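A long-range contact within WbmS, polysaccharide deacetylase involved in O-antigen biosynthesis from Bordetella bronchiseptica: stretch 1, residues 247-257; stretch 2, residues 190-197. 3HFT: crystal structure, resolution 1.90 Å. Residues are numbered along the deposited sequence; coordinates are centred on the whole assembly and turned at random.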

# COMPACT_ATOMS: atom_id res chain seq x y z
N THR A 247 12.83 -0.14 -25.16
CA THR A 247 13.07 1.14 -25.82
C THR A 247 12.69 2.31 -24.89
O THR A 247 13.33 3.34 -24.92
CB THR A 247 12.37 1.24 -27.17
OG1 THR A 247 10.97 1.13 -26.99
CG2 THR A 247 12.88 0.17 -28.15
N PHE A 248 11.70 2.12 -24.03
CA PHE A 248 11.33 3.14 -23.04
C PHE A 248 12.53 3.36 -22.10
O PHE A 248 12.92 4.49 -21.84
CB PHE A 248 10.11 2.65 -22.28
CG PHE A 248 9.64 3.53 -21.14
CD1 PHE A 248 10.09 3.32 -19.85
CD2 PHE A 248 8.68 4.52 -21.34
CE1 PHE A 248 9.61 4.07 -18.80
CE2 PHE A 248 8.20 5.27 -20.29
CZ PHE A 248 8.67 5.04 -19.02
N LEU A 249 13.11 2.27 -21.61
CA LEU A 249 14.25 2.37 -20.70
C LEU A 249 15.43 2.96 -21.41
O LEU A 249 16.14 3.80 -20.85
CB LEU A 249 14.62 0.98 -20.18
CG LEU A 249 15.86 0.86 -19.30
CD1 LEU A 249 15.81 1.75 -18.04
CD2 LEU A 249 16.03 -0.65 -18.93
N GLN A 250 15.69 2.52 -22.64
CA GLN A 250 16.82 3.09 -23.39
C GLN A 250 16.67 4.59 -23.62
O GLN A 250 17.64 5.33 -23.45
CB GLN A 250 17.03 2.35 -24.72
CG GLN A 250 17.57 0.94 -24.54
CD GLN A 250 17.54 0.14 -25.82
OE1 GLN A 250 16.55 0.16 -26.54
NE2 GLN A 250 18.61 -0.55 -26.11
N SER A 251 15.48 5.06 -23.96
CA SER A 251 15.24 6.51 -24.15
C SER A 251 15.38 7.30 -22.88
O SER A 251 15.92 8.40 -22.87
CB SER A 251 13.83 6.78 -24.66
OG SER A 251 13.72 6.22 -25.94
N LEU A 252 14.87 6.74 -21.81
CA LEU A 252 14.94 7.40 -20.50
C LEU A 252 16.38 7.59 -20.10
O LEU A 252 16.75 8.66 -19.61
CB LEU A 252 14.19 6.54 -19.49
CG LEU A 252 14.11 6.82 -18.01
CD1 LEU A 252 13.05 5.85 -17.47
CD2 LEU A 252 15.44 6.61 -17.34
N LEU A 253 17.20 6.56 -20.32
CA LEU A 253 18.63 6.64 -20.03
C LEU A 253 19.31 7.68 -20.91
O LEU A 253 20.05 8.54 -20.41
CB LEU A 253 19.30 5.26 -20.21
CG LEU A 253 18.96 4.17 -19.19
CD1 LEU A 253 19.44 2.77 -19.62
CD2 LEU A 253 19.49 4.56 -17.78
N ALA A 254 19.06 7.62 -22.22
CA ALA A 254 19.67 8.55 -23.18
C ALA A 254 19.33 10.00 -22.87
O ALA A 254 20.18 10.85 -22.93
CB ALA A 254 19.25 8.19 -24.64
N ARG A 255 18.08 10.27 -22.55
CA ARG A 255 17.66 11.61 -22.23
C ARG A 255 18.19 12.15 -20.92
O ARG A 255 18.16 13.35 -20.73
CB ARG A 255 16.17 11.66 -21.98
CG ARG A 255 15.30 11.51 -23.14
CD ARG A 255 13.87 11.73 -22.65
NE ARG A 255 12.99 11.33 -23.73
CZ ARG A 255 12.14 10.32 -23.68
NH1 ARG A 255 12.00 9.61 -22.56
NH2 ARG A 255 11.40 10.06 -24.75
N ASN A 256 18.58 11.27 -19.99
CA ASN A 256 18.87 11.72 -18.62
C ASN A 256 20.32 11.55 -18.16
O ASN A 256 20.65 11.94 -17.06
CB ASN A 256 17.93 11.03 -17.65
CG ASN A 256 16.52 11.57 -17.76
OD1 ASN A 256 16.27 12.72 -17.40
ND2 ASN A 256 15.59 10.76 -18.26
N ILE A 257 21.18 10.97 -18.98
CA ILE A 257 22.57 10.85 -18.55
C ILE A 257 23.29 12.08 -19.06
O ILE A 257 22.76 12.79 -19.92
CB ILE A 257 23.29 9.56 -19.04
CG1 ILE A 257 23.32 9.46 -20.56
CG2 ILE A 257 22.67 8.32 -18.39
CD1 ILE A 257 23.98 8.18 -21.08
OXT ILE A 257 24.41 12.36 -18.63
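Stretch 2, residues 190-197: DSTFDYWY

Stretch 1 is a helix that is already under way at Thr247 and runs toward the C-terminus of the chain at Ile257. Stretch 2 has no regular helix or strand. It is an irregular segment that closes with a type I beta turn from Asp194 to Tyr197. The turn carries the backbone hydrogen bond from Tyr197 N to Asp194 O at 3.0 Å. As one irregular segment lies against a helix, there is no crossing angle to give. The CA of Phe248 lies 6.6 Å from the CA of Asp190, and the CA of Leu252 lies 7.3 Å from the CA of Asp194. By these two pairs, stretch 2 advances in the same sense as the helix. The contact is long-range: touching residues are at least 52 positions apart in sequence, and it buries 381 Å² in all.

Thr247 makes no contact with stretch 2. Phe248 makes the first. Its CA-to-CB bond points sideways, but with chi1 at t the ring comes nearer to stretch 2. Phe248 CZ lies 3.4 Å from Trp196 NE1 and 3.8 Å from Trp196 CD1. The Phe248 ring and the five-membered ring of Trp196 have centroids 5.5 Å apart and planes at 50°, so the pair is oblique. Phe248 also meets Tyr195: Phe248 CE2 is 3.7 Å from Tyr195 OH and 4.1 Å from Tyr195 CZ. The aromatic side chains of two consecutive residues in the turn thus pack against one helix residue.

Leu249 and Gln250 are out of reach. The CA-to-CB bond of Ser251 points toward stretch 2, but the side chain does not touch it.

Leu252 comes one helical turn after Phe248, and its backbone N bonds to Phe248 O at 3.0 Å. Its side chain extends the apolar patch. Leu252 CD1 lies 3.7 Å from Trp196 CZ2, on the six-membered part of the indole. Trp196 therefore meets both Phe248 and Leu252. Leu253 and Ala254 are out of reach.

Arg255 brings the contact into polar territory. Its CA-to-CB bond points toward stretch 2, and 84 Å² of its surface is covered there, the most of any residue in the contact. Arg255 NH1 forms a salt bridge with Asp194 OD1 at 2.7 Å. The hydrogen bond within it is weak, since its angle is only 117°. Arg255 NH2 gives a second weak hydrogen bond to the backbone oxygen Ser191 O at 3.0 Å. That oxygen sits at the edge of the guanidinium, near its plane. Phe193 N lies over one face of the group, 3.6 Å from Arg255 NH2.

Asn256 holds the other oxygen of the same carboxylate. Asn256 ND2 donates to Asp194 OD2 at 3.1 Å, with a nearly straight angle of 171°. The same nitrogen, Asn256 ND2, also donates to Leu252 O at 2.8 Å, which ties the side chain back to its own helix. Asp194 is thus held through both carboxylate oxygens by two consecutive residues. Ile257, the last residue, does not reach stretch 2.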

# COMPACT_ATOMS: atom_id res chain seq x y z
N ASP A 190 6.27 4.86 -26.15
CA ASP A 190 6.91 5.67 -27.21
C ASP A 190 6.64 7.16 -27.16
O ASP A 190 6.59 7.83 -28.19
CB ASP A 190 6.47 5.17 -28.59
CG ASP A 190 4.95 5.24 -28.79
OD1 ASP A 190 4.20 5.47 -27.78
OD2 ASP A 190 4.50 5.06 -29.95
N SER A 191 6.45 7.69 -25.97
CA SER A 191 6.33 9.14 -25.80
C SER A 191 7.68 9.81 -26.04
O SER A 191 8.73 9.21 -25.82
CB SER A 191 5.83 9.45 -24.38
OG SER A 191 5.65 10.85 -24.23
N THR A 192 7.66 11.05 -26.50
CA THR A 192 8.89 11.82 -26.70
C THR A 192 9.37 12.57 -25.44
O THR A 192 10.36 13.29 -25.47
CB THR A 192 8.69 12.86 -27.82
OG1 THR A 192 7.60 13.73 -27.47
CG2 THR A 192 8.39 12.18 -29.15
N PHE A 193 8.65 12.42 -24.34
CA PHE A 193 9.05 13.07 -23.11
C PHE A 193 8.68 12.19 -21.91
O PHE A 193 7.89 11.26 -22.03
CB PHE A 193 8.38 14.43 -23.00
CG PHE A 193 6.89 14.38 -22.82
CD1 PHE A 193 6.06 14.08 -23.87
CD2 PHE A 193 6.32 14.66 -21.58
CE1 PHE A 193 4.67 14.05 -23.70
CE2 PHE A 193 4.94 14.64 -21.39
CZ PHE A 193 4.11 14.33 -22.45
N ASP A 194 9.28 12.50 -20.77
CA ASP A 194 9.10 11.72 -19.58
C ASP A 194 7.81 12.14 -18.90
O ASP A 194 7.82 12.91 -17.93
CB ASP A 194 10.31 11.92 -18.67
CG ASP A 194 11.60 11.32 -19.25
OD1 ASP A 194 11.53 10.35 -20.05
OD2 ASP A 194 12.69 11.81 -18.89
N TYR A 195 6.70 11.61 -19.40
CA TYR A 195 5.35 12.00 -18.94
C TYR A 195 5.10 11.80 -17.44
O TYR A 195 4.30 12.50 -16.83
CB TYR A 195 4.29 11.27 -19.76
CG TYR A 195 4.38 9.75 -19.81
CD1 TYR A 195 3.95 8.98 -18.75
CD2 TYR A 195 4.81 9.09 -20.96
CE1 TYR A 195 4.01 7.58 -18.79
CE2 TYR A 195 4.86 7.71 -21.02
CZ TYR A 195 4.45 6.95 -19.91
OH TYR A 195 4.49 5.57 -19.95
N TRP A 196 5.81 10.83 -16.88
CA TRP A 196 5.65 10.44 -15.49
C TRP A 196 6.47 11.27 -14.51
O TRP A 196 6.25 11.19 -13.28
CB TRP A 196 6.09 8.95 -15.37
CG TRP A 196 7.35 8.70 -16.10
CD1 TRP A 196 7.47 8.26 -17.37
CD2 TRP A 196 8.68 8.96 -15.63
NE1 TRP A 196 8.80 8.23 -17.74
CE2 TRP A 196 9.56 8.63 -16.67
CE3 TRP A 196 9.21 9.44 -14.43
CZ2 TRP A 196 10.95 8.81 -16.58
CZ3 TRP A 196 10.57 9.61 -14.33
CH2 TRP A 196 11.43 9.27 -15.39
N TYR A 197 7.40 12.08 -15.03
CA TYR A 197 8.41 12.76 -14.23
C TYR A 197 7.86 13.86 -13.33
O TYR A 197 7.13 14.74 -13.78
CB TYR A 197 9.52 13.34 -15.14
CG TYR A 197 10.64 13.99 -14.35
CD1 TYR A 197 11.49 13.22 -13.55
CD2 TYR A 197 10.84 15.36 -14.39
CE1 TYR A 197 12.54 13.83 -12.81
CE2 TYR A 197 11.87 15.98 -13.66
CZ TYR A 197 12.71 15.20 -12.87
OH TYR A 197 13.70 15.83 -12.15